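Phospholipase C-beta (PLC-beta) (Sepia officinalis, PDB 3QR0) belongs to the phosphoinositide-specific phospholipase C family, a multidomain protein with PH, EF-hand-like, X-Y barrel and C2 regions and a bound calcium ion. Local coordinates at residues 176-181 with 189-194; 198-203 with 211-216. All blocks are in the same frame, centred on the assembly; numbering follows the deposited sequence.

Contact 1 of 2, residues 176-181 with 189-194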
# COMPACT_ATOMS: atom_id res chain seq x y z
N ALA A 176 -29.25 -12.39 5.98
CA ALA A 176 -28.14 -11.82 5.21
C ALA A 176 -27.50 -10.64 5.95
O ALA A 176 -26.28 -10.46 5.89
CB ALA A 176 -28.61 -11.39 3.83
N ILE A 177 -28.32 -9.85 6.64
CA ILE A 177 -27.82 -8.71 7.41
C ILE A 177 -26.94 -9.19 8.56
O ILE A 177 -25.85 -8.66 8.76
CB ILE A 177 -28.98 -7.85 7.99
CG1 ILE A 177 -29.91 -7.37 6.88
CG2 ILE A 177 -28.41 -6.66 8.75
CD1 ILE A 177 -31.12 -6.62 7.38
N GLN A 178 -27.40 -10.20 9.28
CA GLN A 178 -26.63 -10.75 10.41
C GLN A 178 -25.32 -11.41 9.97
O GLN A 178 -24.28 -11.17 10.59
CB GLN A 178 -27.48 -11.73 11.22
CG GLN A 178 -28.47 -11.04 12.15
CD GLN A 178 -29.46 -12.00 12.79
OE1 GLN A 178 -29.70 -13.10 12.29
NE2 GLN A 178 -30.05 -11.57 13.90
N LYS A 179 -25.36 -12.22 8.91
CA LYS A 179 -24.15 -12.92 8.45
C LYS A 179 -23.06 -11.96 7.97
O LYS A 179 -21.88 -12.24 8.13
CB LYS A 179 -24.47 -13.94 7.35
CG LYS A 179 -24.70 -13.36 5.96
CD LYS A 179 -24.79 -14.43 4.90
CE LYS A 179 -24.86 -13.80 3.51
NZ LYS A 179 -25.24 -14.77 2.46
N CYS A 180 -23.46 -10.83 7.38
CA CYS A 180 -22.49 -9.84 6.91
C CYS A 180 -21.81 -9.09 8.06
O CYS A 180 -20.73 -8.53 7.87
CB CYS A 180 -23.15 -8.83 5.96
SG CYS A 180 -23.63 -9.51 4.33
N LEU A 181 -22.42 -9.08 9.24
CA LEU A 181 -21.90 -8.32 10.39
C LEU A 181 -21.25 -9.16 11.48
O LEU A 181 -20.24 -8.74 12.06
CB LEU A 181 -23.01 -7.45 11.01
CG LEU A 181 -23.51 -6.26 10.17
CD1 LEU A 181 -24.71 -5.61 10.83
CD2 LEU A 181 -22.41 -5.24 9.96
N ALA A 189 -28.02 -10.83 18.39
CA ALA A 189 -29.14 -10.33 19.19
C ALA A 189 -29.20 -8.81 19.16
O ALA A 189 -30.28 -8.23 19.09
CB ALA A 189 -29.04 -10.84 20.63
N ARG A 190 -28.03 -8.16 19.23
CA ARG A 190 -27.95 -6.70 19.14
C ARG A 190 -28.49 -6.22 17.79
O ARG A 190 -29.27 -5.27 17.72
CB ARG A 190 -26.51 -6.21 19.32
CG ARG A 190 -25.97 -6.35 20.74
CD ARG A 190 -24.55 -5.78 20.84
NE ARG A 190 -24.54 -4.33 20.62
CZ ARG A 190 -23.44 -3.58 20.58
NH1 ARG A 190 -22.23 -4.12 20.74
NH2 ARG A 190 -23.54 -2.27 20.38
N ILE A 191 -28.07 -6.91 16.73
CA ILE A 191 -28.52 -6.59 15.38
C ILE A 191 -30.04 -6.70 15.27
O ILE A 191 -30.68 -5.79 14.76
CB ILE A 191 -27.82 -7.49 14.34
CG1 ILE A 191 -26.35 -7.09 14.20
CG2 ILE A 191 -28.52 -7.40 12.99
CD1 ILE A 191 -25.48 -8.13 13.54
N SER A 192 -30.62 -7.79 15.78
CA SER A 192 -32.08 -7.96 15.77
C SER A 192 -32.80 -6.84 16.52
O SER A 192 -33.79 -6.29 16.03
CB SER A 192 -32.46 -9.32 16.37
OG SER A 192 -32.01 -10.38 15.54
N LYS A 193 -32.30 -6.51 17.71
CA LYS A 193 -32.87 -5.43 18.52
C LYS A 193 -32.81 -4.09 17.79
O LYS A 193 -33.76 -3.31 17.84
CB LYS A 193 -32.12 -5.32 19.86
CG LYS A 193 -32.31 -6.52 20.79
CD LYS A 193 -33.47 -6.32 21.77
CE LYS A 193 -33.08 -5.41 22.93
NZ LYS A 193 -34.09 -5.44 24.03
N ALA A 194 -31.69 -3.84 17.10
CA ALA A 194 -31.51 -2.60 16.34
C ALA A 194 -32.49 -2.51 15.17
O ALA A 194 -33.06 -1.46 14.91
CB ALA A 194 -30.07 -2.48 15.85
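Ile-191 overlaps two side chains of the preceding helix, with CD1 lying 3.6 Å from Leu-181 CB and CG2 lying 3.7 Å from Gln-178 CG. Helices 174-181 and 185-198 are neighbours joined by a short linker, their directions roughly antiparallel, in the EF-hand-like region of this phospholipase C. Their short segments approach to 10.1 Å between axes, at 136° between chain directions, and the backbones come nearest at Gln-178 and Ile-191. The first torsion of Ile-191 (chi1 -71°) puts CG1 beside the backbone N, carrying CD1 to Leu-181, and leaves CG2 anti to that N, against the aliphatic part of Gln-178 and, more loosely, Ile-177 CG2 at 4.3 Å. Leu-181 also brings its CD1 within 3.8 Å of Ile-191 CD1. Phe-221 and Leu-225 of helix 215-225 extend this apolar patch, touching Leu-181 and Ile-191 respectively, and Leu-158 of helix 151-165 packs on Leu-181. Beside the greasy patch runs a polar margin. Gln-178 stretches out beyond CG and delivers its amide to the start of the second helix, where the carbonyl of Arg-188 takes a hydrogen bond from Ser-192 OG and a weak one from Gln-178 NE2. That amide nitrogen sits 2.8 Å from Ser-192 OG, but at a poor angle for a hydrogen bond.

Contact 2 of 2, residues 198-203 with 211-216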
# COMPACT_ATOMS: atom_id res chain seq x y z
N ILE A 198 -35.68 0.31 14.72
CA ILE A 198 -35.87 1.11 13.50
C ILE A 198 -37.26 0.94 12.89
O ILE A 198 -37.73 1.82 12.15
CB ILE A 198 -34.79 0.74 12.44
CG1 ILE A 198 -33.40 1.19 12.91
CG2 ILE A 198 -35.10 1.36 11.08
CD1 ILE A 198 -33.31 2.67 13.19
N GLY A 199 -37.92 -0.17 13.20
CA GLY A 199 -39.25 -0.48 12.66
C GLY A 199 -39.22 -1.46 11.50
O GLY A 199 -40.20 -1.58 10.77
N TRP A 200 -38.10 -2.17 11.34
CA TRP A 200 -37.97 -3.22 10.33
C TRP A 200 -38.20 -4.59 10.95
O TRP A 200 -37.99 -4.76 12.15
CB TRP A 200 -36.57 -3.22 9.71
CG TRP A 200 -36.30 -2.14 8.70
CD1 TRP A 200 -37.21 -1.40 8.01
CD2 TRP A 200 -35.01 -1.72 8.24
NE1 TRP A 200 -36.57 -0.53 7.16
CE2 TRP A 200 -35.22 -0.71 7.28
CE3 TRP A 200 -33.70 -2.10 8.55
CZ2 TRP A 200 -34.16 -0.07 6.63
CZ3 TRP A 200 -32.65 -1.47 7.91
CH2 TRP A 200 -32.88 -0.46 6.96
N PRO A 201 -38.63 -5.57 10.13
CA PRO A 201 -38.69 -6.96 10.55
C PRO A 201 -37.33 -7.45 11.06
O PRO A 201 -36.31 -7.21 10.41
CB PRO A 201 -39.08 -7.71 9.27
CG PRO A 201 -39.83 -6.72 8.48
CD PRO A 201 -39.22 -5.38 8.78
N SER A 202 -37.33 -8.13 12.20
CA SER A 202 -36.09 -8.56 12.85
C SER A 202 -36.02 -10.05 13.15
O SER A 202 -35.07 -10.51 13.78
CB SER A 202 -35.90 -7.77 14.15
OG SER A 202 -36.98 -8.01 15.03
N GLY A 203 -37.02 -10.81 12.70
CA GLY A 203 -37.05 -12.25 12.93
C GLY A 203 -35.99 -12.99 12.14
O GLY A 203 -35.56 -12.53 11.08
N LYS A 211 -38.16 -1.32 -0.99
CA LYS A 211 -38.78 -0.00 -0.84
C LYS A 211 -38.47 0.62 0.51
O LYS A 211 -38.10 1.79 0.59
CB LYS A 211 -40.31 -0.10 -1.00
CG LYS A 211 -40.78 -0.51 -2.39
CD LYS A 211 -42.19 -1.08 -2.35
CE LYS A 211 -42.58 -1.65 -3.70
NZ LYS A 211 -43.98 -2.18 -3.72
N ALA A 212 -38.61 -0.17 1.57
CA ALA A 212 -38.38 0.30 2.94
C ALA A 212 -36.90 0.33 3.32
O ALA A 212 -36.53 0.87 4.37
CB ALA A 212 -39.15 -0.56 3.93
N PHE A 213 -36.05 -0.26 2.48
CA PHE A 213 -34.62 -0.41 2.76
C PHE A 213 -33.79 0.65 2.02
O PHE A 213 -33.00 0.32 1.14
CB PHE A 213 -34.18 -1.83 2.39
CG PHE A 213 -32.93 -2.29 3.08
CD1 PHE A 213 -32.97 -2.78 4.38
CD2 PHE A 213 -31.71 -2.25 2.42
CE1 PHE A 213 -31.82 -3.22 5.01
CE2 PHE A 213 -30.55 -2.68 3.06
CZ PHE A 213 -30.61 -3.17 4.35
N ASP A 214 -33.99 1.91 2.38
CA ASP A 214 -33.21 3.02 1.84
C ASP A 214 -31.94 3.25 2.67
O ASP A 214 -31.89 2.87 3.84
CB ASP A 214 -34.04 4.31 1.80
CG ASP A 214 -34.53 4.72 3.18
OD1 ASP A 214 -35.50 4.12 3.68
OD2 ASP A 214 -33.94 5.65 3.76
N PHE A 215 -30.94 3.89 2.08
CA PHE A 215 -29.66 4.09 2.77
C PHE A 215 -29.77 4.95 4.03
O PHE A 215 -29.11 4.66 5.04
CB PHE A 215 -28.60 4.69 1.84
CG PHE A 215 -27.26 4.86 2.50
CD1 PHE A 215 -26.49 3.76 2.85
CD2 PHE A 215 -26.79 6.13 2.83
CE1 PHE A 215 -25.27 3.91 3.48
CE2 PHE A 215 -25.56 6.29 3.47
CZ PHE A 215 -24.80 5.17 3.79
N ASP A 216 -30.59 6.00 4.00
CA ASP A 216 -30.69 6.88 5.17
C ASP A 216 -31.29 6.17 6.37
O ASP A 216 -30.88 6.41 7.51
CB ASP A 216 -31.45 8.17 4.83
CG ASP A 216 -30.63 9.12 3.97
OD1 ASP A 216 -29.40 8.93 3.86
OD2 ASP A 216 -31.21 10.07 3.40
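With CG of Trp-200 set anti to its carbonyl carbon (chi1 -77°) and CG of Phe-213 anti to its own backbone N, the indole and the phenyl ring arrive one over the other. They form an offset stack: the phenyl centroid lies 4.7 Å from that of the indole six-membered ring, and the planes are inclined by 26°. Only part of the phenyl ring does the touching. Phe-213 CD1 sits over the rim of the indole, 3.5 Å from Trp-200 CH2, and its neighbour CE1 is equally close to Trp-200 CZ3. Ile-198 CG2 lies over the centre of the opposite face, so the indole has an aliphatic branch on one face and part of an aromatic ring on the other. At the indole edge, near its plane, Trp-200 NE1 gives a weak hydrogen bond to Ala-212 O at 3.1 Å, bent to 132° at the hydrogen.

The contact bridges the loop between helices 185-198 and 215-225, a helix-loop-helix arrangement consistent with the EF-hand-like family. At the exit of the first helix, Gly-199 leaves with positive phi in a Schellman motif; at the entry to the second, Asp-214 is the N-cap, its side chain accepting from a backbone N just inside the helix. Between them, Ile-208 of strand 207-209 touches both Trp-200 and Phe-213. The Phe-213 ring also meets that of Tyr-159 in helix 151-165, nearly parallel to it, and the tyrosine hydroxyl is hydrogen-bonded to Phe-213 O. The two face contacts are consistent with a well-defined indole plane, while the weak, bent bond gives the indole N-H a backbone acceptor and adds only a modest polar tie at the edge.

Overall arrangement
Contacts 1 and 2 follow one another along the chain in the same EF-hand-like region, with centres 12 Å apart on the same side of the molecule. Helix 185-198 links them: contact 1 packs its body against helix 174-181, whereas contact 2 ties the loop leaving it to the start of helix 215-225. Both are mostly buried, but exposed Ala-212 brings contact 2 to the surface at one edge. Aliphatic side chains carry the first, with a glutamine amide at its polar margin; an aromatic stack with a weak backbone bond makes the second. The two meet directly where Ile-177 CD1 packs 4.2 Å from Phe-213 CE1, and again where Ser-202 CB lies 3.2 Å from Ser-192 O.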